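Local coordinates for glycinin A3B4 subunit (Glycine max, PDB 2D5F), which serves as a seed storage protein of the 11S globulin family, a bicupin subunit of soybean glycinin that assembles into hexamers, at the interface of chains A and B. Numbering follows the deposited sequence. Chains: chain A/B, glycinin A3B4 subunit.

All three contacts belong to one interface in which the C-terminal helices of chain A, 455-461, 464-471 and 475-483, lie against the first half of chain B. By C-alpha centres, contact 1 is about 11 Å from contact 2 and 13 Å from contact 3, and contacts 2 and 3 are about 14 Å apart. A:Tyr471 and B:Leu227 belong to both contacts 1 and 2, while A:Ile462 and A:Val466 join contacts 1 and 3. Chain B answers with cupin strands and helix 221-226. The relation is not an exact two-fold, which fits the head-to-tail trimer ring known for 11S globulins, so this is probably the intra-trimer interface.

Contact 1: the interface of chains A and B. Residues chain A 462, 466, 469-471; chain B 57, 59-60, 166-167, 227, 229, 232, 234.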
loop_
_atom_site.group_PDB
_atom_site.type_symbol
_atom_site.label_atom_id
_atom_site.label_comp_id
_atom_site.label_asym_id
_atom_site.label_seq_id
_atom_site.Cartn_x
_atom_site.Cartn_y
_atom_site.Cartn_z
ATOM N N ILE A 462 27.585 -18.602 0.359
ATOM C CA ILE A 462 28.406 -18.691 1.564
ATOM C C ILE A 462 29.904 -18.716 1.262
ATOM O O ILE A 462 30.345 -19.394 0.337
ATOM C CB ILE A 462 28.024 -19.946 2.369
ATOM C CG1 ILE A 462 26.542 -19.883 2.735
ATOM C CG2 ILE A 462 28.884 -20.065 3.622
ATOM C CD1 ILE A 462 26.023 -21.138 3.402
ATOM N N VAL A 466 33.796 -20.673 5.299
ATOM C CA VAL A 466 32.682 -20.985 6.185
ATOM C C VAL A 466 32.249 -22.402 5.820
ATOM O O VAL A 466 31.957 -23.221 6.686
ATOM C CB VAL A 466 31.495 -20.022 5.978
ATOM C CG1 VAL A 466 30.277 -20.538 6.731
ATOM C CG2 VAL A 466 31.869 -18.629 6.473
ATOM N N ASN A 469 35.093 -25.068 6.848
ATOM C CA ASN A 469 35.015 -25.355 8.266
ATOM C C ASN A 469 33.701 -26.014 8.659
ATOM O O ASN A 469 33.644 -26.737 9.650
ATOM C CB ASN A 469 35.218 -24.076 9.076
ATOM C CG ASN A 469 36.646 -23.561 9.007
ATOM O OD1 ASN A 469 37.018 -22.823 8.090
ATOM N ND2 ASN A 469 37.457 -23.962 9.973
ATOM N N SER A 470 32.648 -25.772 7.883
ATOM C CA SER A 470 31.346 -26.359 8.178
ATOM C C SER A 470 31.292 -27.841 7.843
ATOM O O SER A 470 30.795 -28.642 8.633
ATOM C CB SER A 470 30.235 -25.638 7.401
ATOM O OG SER A 470 30.047 -24.321 7.879
ATOM N N TYR A 471 31.810 -28.203 6.676
ATOM C CA TYR A 471 31.780 -29.589 6.231
ATOM C C TYR A 471 33.127 -30.303 6.246
ATOM O O TYR A 471 33.228 -31.434 5.771
ATOM C CB TYR A 471 31.205 -29.662 4.817
ATOM C CG TYR A 471 29.819 -29.071 4.669
ATOM C CD1 TYR A 471 29.630 -27.822 4.069
ATOM C CD2 TYR A 471 28.692 -29.772 5.103
ATOM C CE1 TYR A 471 28.346 -27.287 3.899
ATOM C CE2 TYR A 471 27.401 -29.243 4.940
ATOM C CZ TYR A 471 27.241 -28.004 4.337
ATOM O OH TYR A 471 25.982 -27.486 4.164
ATOM N N LEU B 57 32.363 -20.064 15.260
ATOM C CA LEU B 57 31.509 -19.977 14.083
ATOM C C LEU B 57 30.208 -20.746 14.310
ATOM O O LEU B 57 30.224 -21.938 14.620
ATOM C CB LEU B 57 32.234 -20.555 12.855
ATOM C CG LEU B 57 31.446 -20.827 11.563
ATOM C CD1 LEU B 57 31.023 -19.524 10.881
ATOM C CD2 LEU B 57 32.316 -21.630 10.621
ATOM N N LEU B 59 27.406 -22.512 12.759
ATOM C CA LEU B 59 27.100 -23.124 11.461
ATOM C C LEU B 59 25.769 -22.658 10.859
ATOM O O LEU B 59 24.831 -22.328 11.579
ATOM C CB LEU B 59 27.113 -24.650 11.590
ATOM C CG LEU B 59 28.428 -25.254 12.112
ATOM C CD1 LEU B 59 28.340 -26.772 12.055
ATOM C CD2 LEU B 59 29.618 -24.753 11.279
ATOM N N PRO B 60 25.677 -22.631 9.522
ATOM C CA PRO B 60 24.470 -22.201 8.800
ATOM C C PRO B 60 23.177 -22.901 9.218
ATOM O O PRO B 60 23.132 -24.125 9.321
ATOM C CB PRO B 60 24.822 -22.478 7.342
ATOM C CG PRO B 60 26.312 -22.287 7.316
ATOM C CD PRO B 60 26.752 -22.985 8.578
ATOM N N ALA B 166 24.459 -27.666 7.972
ATOM C CA ALA B 166 25.733 -28.348 8.192
ATOM C C ALA B 166 25.936 -28.735 9.655
ATOM O O ALA B 166 25.258 -28.226 10.553
ATOM C CB ALA B 166 26.888 -27.459 7.732
ATOM N N GLY B 167 26.874 -29.649 9.883
ATOM C CA GLY B 167 27.167 -30.084 11.233
ATOM C C GLY B 167 26.235 -31.137 11.798
ATOM O O GLY B 167 25.300 -31.613 11.135
ATOM N N LEU B 227 29.377 -33.717 3.250
ATOM C CA LEU B 227 28.248 -32.799 3.346
ATOM C C LEU B 227 27.228 -33.254 4.383
ATOM O O LEU B 227 26.367 -32.473 4.801
ATOM C CB LEU B 227 27.569 -32.639 1.977
ATOM C CG LEU B 227 28.370 -31.863 0.926
ATOM C CD1 LEU B 227 27.592 -31.800 -0.382
ATOM C CD2 LEU B 227 28.663 -30.455 1.439
ATOM N N SER B 229 28.134 -34.501 7.423
ATOM C CA SER B 229 28.729 -34.354 8.753
ATOM C C SER B 229 28.644 -35.623 9.602
ATOM O O SER B 229 28.304 -35.569 10.785
ATOM C CB SER B 229 28.044 -33.200 9.490
ATOM O OG SER B 229 28.157 -32.004 8.744
ATOM N N ASP B 232 31.266 -35.631 12.741
ATOM C CA ASP B 232 31.455 -34.326 13.342
ATOM C C ASP B 232 30.936 -34.312 14.778
ATOM O O ASP B 232 29.747 -34.502 15.016
ATOM C CB ASP B 232 30.737 -33.286 12.488
ATOM C CG ASP B 232 31.170 -31.877 12.803
ATOM O OD1 ASP B 232 30.935 -30.995 11.950
ATOM O OD2 ASP B 232 31.732 -31.651 13.894
ATOM N N ARG B 234 31.745 -31.663 16.882
ATOM C CA ARG B 234 31.877 -30.275 17.318
ATOM C C ARG B 234 30.558 -29.580 17.688
ATOM O O ARG B 234 30.567 -28.548 18.360
ATOM C CB ARG B 234 32.577 -29.465 16.224
ATOM C CG ARG B 234 33.911 -30.037 15.776
ATOM C CD ARG B 234 34.424 -29.299 14.551
ATOM N NE ARG B 234 33.517 -29.462 13.418
ATOM C CZ ARG B 234 33.596 -28.763 12.292
ATOM N NH1 ARG B 234 34.543 -27.845 12.141
ATOM N NH2 ARG B 234 32.725 -28.981 11.314
HETATM O O HOH W 1 30.542 -31.092 9.368
#
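The phenol ring of A:Tyr471 is sandwiched between two groups of chain B. The side chain of B:Leu227 crosses it obliquely and sets its CD2 methyl over the middle of one face, 3.6 Å from the centroid. On the opposite face lies the CB methyl of B:Ala166, shifted toward CE2 and CZ and 3.4 Å from CE2 of A:Tyr471. Both are CH-pi contacts. The ring is brought here by a side chain whose CG stands anti to the carbonyl carbon (chi1 -57°).

One residue back, A:Ser470 turns its hydroxyl OG onto the carbonyl O of A:Val466 in its own helix. This leaves OG resting on apolar groups of chain B, 3.5 Å from CD2 of B:Leu59 and beside CD of B:Pro60.

The polar grip is made by B:Arg234. Its chain bends at chi3 (-63°), and the guanidinium meets the carbonyl O of A:Asn469 end-on, NH1 and NH2 each 2.9 Å from that one oxygen and nearly in plane with it. The same group is held side-on by B:Asp232, NE to OD2 and NH2 to OD1, so the carboxylate fixes its rotation and probably balances its charge. A water 2.6 Å from A:Ser470 O also meets B:Ser229 OG and B:Asp232 OD1.

In the fold, the C-terminal end of helix 464-471 of chain A sits between strand 56-62 of chain B's first cupin domain and the loop following helix 221-226.

Contact 2: the interface of chains A and B. Residues chain A 459, 471, 473, 477, 481; chain B 217, 219, 223, 226-227.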
loop_
_atom_site.group_PDB
_atom_site.type_symbol
_atom_site.label_atom_id
_atom_site.label_comp_id
_atom_site.label_asym_id
_atom_site.label_seq_id
_atom_site.Cartn_x
_atom_site.Cartn_y
_atom_site.Cartn_z
ATOM N N PHE A 459 25.157 -22.721 -1.352
ATOM C CA PHE A 459 26.605 -22.908 -1.286
ATOM C C PHE A 459 27.301 -21.724 -1.948
ATOM O O PHE A 459 28.312 -21.223 -1.448
ATOM C CB PHE A 459 27.025 -24.196 -2.014
ATOM C CG PHE A 459 26.568 -25.460 -1.338
ATOM C CD1 PHE A 459 26.218 -26.574 -2.098
ATOM C CD2 PHE A 459 26.499 -25.547 0.046
ATOM C CE1 PHE A 459 25.804 -27.754 -1.487
ATOM C CE2 PHE A 459 26.085 -26.727 0.669
ATOM C CZ PHE A 459 25.737 -27.830 -0.099
ATOM N N TYR A 471 31.810 -28.203 6.676
ATOM C CA TYR A 471 31.780 -29.589 6.231
ATOM C C TYR A 471 33.127 -30.303 6.246
ATOM O O TYR A 471 33.228 -31.434 5.771
ATOM C CB TYR A 471 31.205 -29.662 4.817
ATOM C CG TYR A 471 29.819 -29.071 4.669
ATOM C CD1 TYR A 471 29.630 -27.822 4.069
ATOM C CD2 TYR A 471 28.692 -29.772 5.103
ATOM C CE1 TYR A 471 28.346 -27.287 3.899
ATOM C CE2 TYR A 471 27.401 -29.243 4.940
ATOM C CZ TYR A 471 27.241 -28.004 4.337
ATOM O OH TYR A 471 25.982 -27.486 4.164
ATOM N N LEU A 473 35.845 -29.645 4.505
ATOM C CA LEU A 473 36.228 -29.852 3.114
ATOM C C LEU A 473 37.491 -29.071 2.799
ATOM O O LEU A 473 37.831 -28.117 3.503
ATOM C CB LEU A 473 35.107 -29.390 2.179
ATOM C CG LEU A 473 33.828 -30.233 2.160
ATOM C CD1 LEU A 473 32.727 -29.513 1.387
ATOM C CD2 LEU A 473 34.129 -31.584 1.533
ATOM N N GLN A 477 37.625 -29.041 -2.923
ATOM C CA GLN A 477 36.291 -29.625 -2.901
ATOM C C GLN A 477 35.231 -28.525 -2.833
ATOM O O GLN A 477 34.197 -28.611 -3.490
ATOM C CB GLN A 477 36.153 -30.567 -1.702
ATOM C CG GLN A 477 37.005 -31.824 -1.791
ATOM C CD GLN A 477 37.018 -32.607 -0.495
ATOM O OE1 GLN A 477 37.520 -32.128 0.526
ATOM N NE2 GLN A 477 36.459 -33.818 -0.521
ATOM N N LEU A 481 31.846 -27.650 -5.358
ATOM C CA LEU A 481 30.445 -27.363 -5.066
ATOM C C LEU A 481 29.956 -26.053 -5.667
ATOM O O LEU A 481 28.881 -25.997 -6.259
ATOM C CB LEU A 481 30.216 -27.304 -3.554
ATOM C CG LEU A 481 30.175 -28.589 -2.734
ATOM C CD1 LEU A 481 29.934 -28.244 -1.274
ATOM C CD2 LEU A 481 29.066 -29.491 -3.257
ATOM N N PHE B 217 24.345 -32.446 -6.473
ATOM C CA PHE B 217 25.321 -31.372 -6.522
ATOM C C PHE B 217 26.446 -31.599 -7.532
ATOM O O PHE B 217 27.435 -30.864 -7.538
ATOM C CB PHE B 217 25.917 -31.187 -5.124
ATOM C CG PHE B 217 24.883 -30.987 -4.041
ATOM C CD1 PHE B 217 25.060 -31.550 -2.776
ATOM C CD2 PHE B 217 23.750 -30.212 -4.273
ATOM C CE1 PHE B 217 24.127 -31.340 -1.758
ATOM C CE2 PHE B 217 22.812 -29.995 -3.261
ATOM C CZ PHE B 217 23.003 -30.564 -1.998
ATOM N N THR B 219 28.775 -33.721 -7.605
ATOM C CA THR B 219 30.033 -33.868 -6.882
ATOM C C THR B 219 30.363 -35.348 -6.668
ATOM O O THR B 219 29.523 -36.217 -6.916
ATOM C CB THR B 219 29.957 -33.158 -5.510
ATOM O OG1 THR B 219 31.265 -33.080 -4.937
ATOM C CG2 THR B 219 29.054 -33.922 -4.563
ATOM N N THR B 223 33.167 -35.905 -1.335
ATOM C CA THR B 223 32.655 -34.610 -0.901
ATOM C C THR B 223 31.249 -34.775 -0.333
ATOM O O THR B 223 30.942 -34.265 0.747
ATOM C CB THR B 223 32.612 -33.622 -2.078
ATOM O OG1 THR B 223 33.944 -33.406 -2.558
ATOM C CG2 THR B 223 32.001 -32.292 -1.648
ATOM N N LYS B 226 31.001 -35.979 3.148
ATOM C CA LYS B 226 31.329 -34.905 4.076
ATOM C C LYS B 226 30.178 -33.927 4.287
ATOM O O LYS B 226 30.021 -33.372 5.371
ATOM C CB LYS B 226 32.550 -34.140 3.575
ATOM C CG LYS B 226 33.878 -34.789 3.915
ATOM C CD LYS B 226 34.106 -34.805 5.418
ATOM C CE LYS B 226 35.581 -34.978 5.735
ATOM N NZ LYS B 226 36.161 -36.138 5.001
ATOM N N LEU B 227 29.377 -33.717 3.250
ATOM C CA LEU B 227 28.248 -32.799 3.346
ATOM C C LEU B 227 27.228 -33.254 4.383
ATOM O O LEU B 227 26.367 -32.473 4.801
ATOM C CB LEU B 227 27.569 -32.639 1.977
ATOM C CG LEU B 227 28.370 -31.863 0.926
ATOM C CD1 LEU B 227 27.592 -31.800 -0.382
ATOM C CD2 LEU B 227 28.663 -30.455 1.439
HETATM O O HOH W 2 31.752 -33.315 7.499
#
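In this 11S globulin, a bicupin, helices 455-461, 464-471 and 475-483 of one subunit pack on helix 221-226 and its flanking loops in the next. The tight part is wholly apolar. A:Leu481 and B:Leu227 reach toward each other tip to tip, with their CD1 and CD2 methyls, respectively, 3.7 Å apart. The CD2 methyl of B:Leu227 that also caps A:Tyr471 is thus wedged between that ring and A:Leu481. The other branch of A:Leu481, CD2, rests 4.0 Å from CB of B:Phe217. A:Leu473 slides antiparallel past B:Lys226, its CD2 methyl 3.6 Å from the lysine CB, and crosses B:Thr223 at about a right angle.

Beside the leucines, A:Phe459 drives its CE1 corner into the face of B:Phe217, 3.8 Å above the plane and over its centre. The rings stand at 77° with centroids 5.2 Å apart, an edge-to-face pair. One face of A:Phe459 is in turn backed by CD1 of its own chain's A:Leu481, which probably helps hold the ring in place.

Toward the polar side the contact loosens. Beyond its CB, B:Lys226 is bent at chi2 (-65°) and chi4, its aliphatic stem alongside A:Tyr471 O. A water bridges that carbonyl oxygen to B:Lys226 O. A:Gln477, extended beyond CG, runs past B:Thr223 and gives its OG1 a weak hydrogen bond from NE2, 3.3 Å long and bent to 128° at the hydrogen.

Contact 3: the interface of chains A and B. Residues chain A 460-464, 466, 482; chain B 87, 109-112, 114, 132, 246.
Charge and hydrogen bonding centre on B:Asp109, whose CG lies anti to the backbone N (chi1 -163°). A:Lys482, extended beyond CG, crosses it at about a right angle and brings NZ 2.8 Å from OD2, on the syn lone pair, a salt bridge. The same NZ donates to the carbonyl O atoms of B:Ser110 and A:Ile462, so NZ is shared among OD2 and these two oxygens. A:Ser464 meets the B:Asp109 carboxylate with its backbone N and its hydroxyl: N donates to OD1 from above the plane, and OG stands over the carboxylate's face, 2.6 Å from OD2 and 3.0 Å from OD1, at best a poorly directed hydrogen bond. B:Gln112 N reaches A:Ala461 O at 3.0 Å.

Among the apolar contacts, A:Pro463 sets CG squarely over the imidazole of B:His111, 3.5 Å from its centroid. A straight bond from ND1 of B:His111 to B:Gln112 O fixes that ring's rotation. The proline CD meets CZ2 of B:Trp132 at 3.6 Å, and A:Val466 lays CG2 over the indole's six-membered ring, toward its rim.

Waters bridge A:Ala461 O to B:Trp132 NE1, and A:Arg460 NE to B:Glu87 OE2.

The turn between helices 455-461 and 464-471 of chain A thus lies on strands 109-111 and 131-135 of chain B's first cupin domain.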
loop_
_atom_site.group_PDB
_atom_site.type_symbol
_atom_site.label_atom_id
_atom_site.label_comp_id
_atom_site.label_asym_id
_atom_site.label_seq_id
_atom_site.Cartn_x
_atom_site.Cartn_y
_atom_site.Cartn_z
ATOM N N ARG A 460 26.758 -21.281 -3.078
ATOM C CA ARG A 460 27.346 -20.161 -3.808
ATOM C C ARG A 460 27.354 -18.856 -3.007
ATOM O O ARG A 460 28.269 -18.043 -3.145
ATOM C CB ARG A 460 26.624 -19.956 -5.149
ATOM C CG ARG A 460 26.765 -21.134 -6.123
ATOM C CD ARG A 460 26.459 -20.723 -7.556
ATOM N NE ARG A 460 25.056 -20.368 -7.759
ATOM C CZ ARG A 460 24.093 -21.243 -8.046
ATOM N NH1 ARG A 460 22.845 -20.823 -8.209
ATOM N NH2 ARG A 460 24.377 -22.532 -8.187
ATOM N N ALA A 461 26.357 -18.677 -2.144
ATOM C CA ALA A 461 26.245 -17.467 -1.334
ATOM C C ALA A 461 27.128 -17.434 -0.088
ATOM O O ALA A 461 27.382 -16.359 0.465
ATOM C CB ALA A 461 24.790 -17.260 -0.927
ATOM N N ILE A 462 27.585 -18.602 0.359
ATOM C CA ILE A 462 28.406 -18.691 1.564
ATOM C C ILE A 462 29.904 -18.716 1.262
ATOM O O ILE A 462 30.345 -19.394 0.337
ATOM C CB ILE A 462 28.024 -19.946 2.369
ATOM C CG1 ILE A 462 26.542 -19.883 2.735
ATOM C CG2 ILE A 462 28.884 -20.065 3.622
ATOM C CD1 ILE A 462 26.023 -21.138 3.402
ATOM N N PRO A 463 30.706 -17.967 2.040
ATOM C CA PRO A 463 32.161 -17.920 1.837
ATOM C C PRO A 463 32.815 -19.310 1.902
ATOM O O PRO A 463 32.408 -20.158 2.695
ATOM C CB PRO A 463 32.643 -17.009 2.972
ATOM C CG PRO A 463 31.453 -16.105 3.214
ATOM C CD PRO A 463 30.303 -17.085 3.153
ATOM N N SER A 464 33.823 -19.526 1.060
ATOM C CA SER A 464 34.551 -20.798 1.004
ATOM C C SER A 464 34.956 -21.351 2.361
ATOM O O SER A 464 34.685 -22.506 2.668
ATOM C CB SER A 464 35.820 -20.655 0.158
ATOM O OG SER A 464 35.495 -20.413 -1.190
ATOM N N VAL A 466 33.796 -20.673 5.299
ATOM C CA VAL A 466 32.682 -20.985 6.185
ATOM C C VAL A 466 32.249 -22.402 5.820
ATOM O O VAL A 466 31.957 -23.221 6.686
ATOM C CB VAL A 466 31.495 -20.022 5.978
ATOM C CG1 VAL A 466 30.277 -20.538 6.731
ATOM C CG2 VAL A 466 31.869 -18.629 6.473
ATOM N N LYS A 482 30.753 -25.003 -5.510
ATOM C CA LYS A 482 30.391 -23.678 -5.992
ATOM C C LYS A 482 30.375 -23.423 -7.491
ATOM O O LYS A 482 29.391 -22.907 -8.021
ATOM C CB LYS A 482 31.300 -22.624 -5.361
ATOM C CG LYS A 482 31.101 -22.386 -3.881
ATOM C CD LYS A 482 31.707 -21.045 -3.517
ATOM C CE LYS A 482 31.389 -20.654 -2.098
ATOM N NZ LYS A 482 31.663 -19.210 -1.880
ATOM N N GLU B 87 26.250 -13.097 -6.170
ATOM C CA GLU B 87 27.369 -13.050 -5.232
ATOM C C GLU B 87 28.137 -11.754 -5.506
ATOM O O GLU B 87 29.038 -11.733 -6.340
ATOM C CB GLU B 87 28.289 -14.257 -5.456
ATOM C CG GLU B 87 27.855 -15.570 -4.789
ATOM C CD GLU B 87 26.363 -15.858 -4.879
ATOM O OE1 GLU B 87 25.641 -15.563 -3.906
ATOM O OE2 GLU B 87 25.910 -16.382 -5.914
ATOM N N ASP B 109 37.122 -16.893 -5.127
ATOM C CA ASP B 109 35.899 -17.075 -4.365
ATOM C C ASP B 109 34.957 -15.884 -4.515
ATOM O O ASP B 109 35.374 -14.772 -4.838
ATOM C CB ASP B 109 36.186 -17.284 -2.878
ATOM C CG ASP B 109 34.984 -17.871 -2.135
ATOM O OD1 ASP B 109 34.738 -17.485 -0.975
ATOM O OD2 ASP B 109 34.287 -18.734 -2.718
ATOM N N SER B 110 33.680 -16.148 -4.278
ATOM C CA SER B 110 32.642 -15.132 -4.344
ATOM C C SER B 110 31.516 -15.571 -3.417
ATOM O O SER B 110 31.223 -16.762 -3.291
ATOM C CB SER B 110 32.120 -14.984 -5.772
ATOM O OG SER B 110 31.586 -16.204 -6.242
ATOM N N HIS B 111 30.902 -14.609 -2.746
ATOM C CA HIS B 111 29.818 -14.908 -1.828
ATOM C C HIS B 111 29.008 -13.649 -1.581
ATOM O O HIS B 111 29.405 -12.556 -1.989
ATOM C CB HIS B 111 30.377 -15.459 -0.509
ATOM C CG HIS B 111 31.412 -14.583 0.131
ATOM N ND1 HIS B 111 31.101 -13.389 0.747
ATOM C CD2 HIS B 111 32.750 -14.739 0.269
ATOM C CE1 HIS B 111 32.202 -12.850 1.240
ATOM N NE2 HIS B 111 33.217 -13.649 0.964
ATOM N N GLN B 112 27.870 -13.796 -0.921
ATOM C CA GLN B 112 27.037 -12.636 -0.643
ATOM C C GLN B 112 27.641 -11.701 0.401
ATOM O O GLN B 112 28.620 -12.032 1.059
ATOM C CB GLN B 112 25.631 -13.090 -0.255
ATOM C CG GLN B 112 24.806 -13.395 -1.486
ATOM C CD GLN B 112 23.428 -13.918 -1.179
ATOM O OE1 GLN B 112 22.850 -13.615 -0.135
ATOM N NE2 GLN B 112 22.881 -14.694 -2.100
ATOM N N ILE B 114 28.872 -9.457 3.461
ATOM C CA ILE B 114 29.221 -9.796 4.835
ATOM C C ILE B 114 28.834 -8.588 5.677
ATOM O O ILE B 114 29.232 -7.465 5.371
ATOM C CB ILE B 114 30.734 -10.059 4.996
ATOM C CG1 ILE B 114 31.137 -11.289 4.184
ATOM C CG2 ILE B 114 31.080 -10.229 6.463
ATOM C CD1 ILE B 114 30.346 -12.530 4.517
ATOM N N TRP B 132 24.748 -17.411 9.178
ATOM C CA TRP B 132 25.852 -17.935 9.966
ATOM C C TRP B 132 26.533 -16.736 10.604
ATOM O O TRP B 132 26.480 -15.621 10.074
ATOM C CB TRP B 132 26.855 -18.706 9.093
ATOM C CG TRP B 132 27.395 -17.925 7.939
ATOM C CD1 TRP B 132 26.905 -17.906 6.665
ATOM C CD2 TRP B 132 28.490 -17.003 7.962
ATOM N NE1 TRP B 132 27.623 -17.028 5.896
ATOM C CE2 TRP B 132 28.603 -16.459 6.666
ATOM C CE3 TRP B 132 29.387 -16.583 8.955
ATOM C CZ2 TRP B 132 29.576 -15.512 6.333
ATOM C CZ3 TRP B 132 30.356 -15.640 8.625
ATOM C CH2 TRP B 132 30.441 -15.115 7.322
ATOM N N VAL B 246 37.367 -14.293 5.058
ATOM C CA VAL B 246 36.342 -14.083 4.039
ATOM C C VAL B 246 36.593 -12.778 3.284
ATOM O O VAL B 246 37.423 -11.967 3.688
ATOM C CB VAL B 246 34.915 -14.030 4.655
ATOM C CG1 VAL B 246 34.648 -15.290 5.472
ATOM C CG2 VAL B 246 34.755 -12.784 5.514
HETATM O O HOH W 3 26.659 -15.838 3.361
HETATM O O HOH W 4 29.714 -18.098 -5.539
HETATM O O HOH W 5 24.967 -17.684 -7.921
#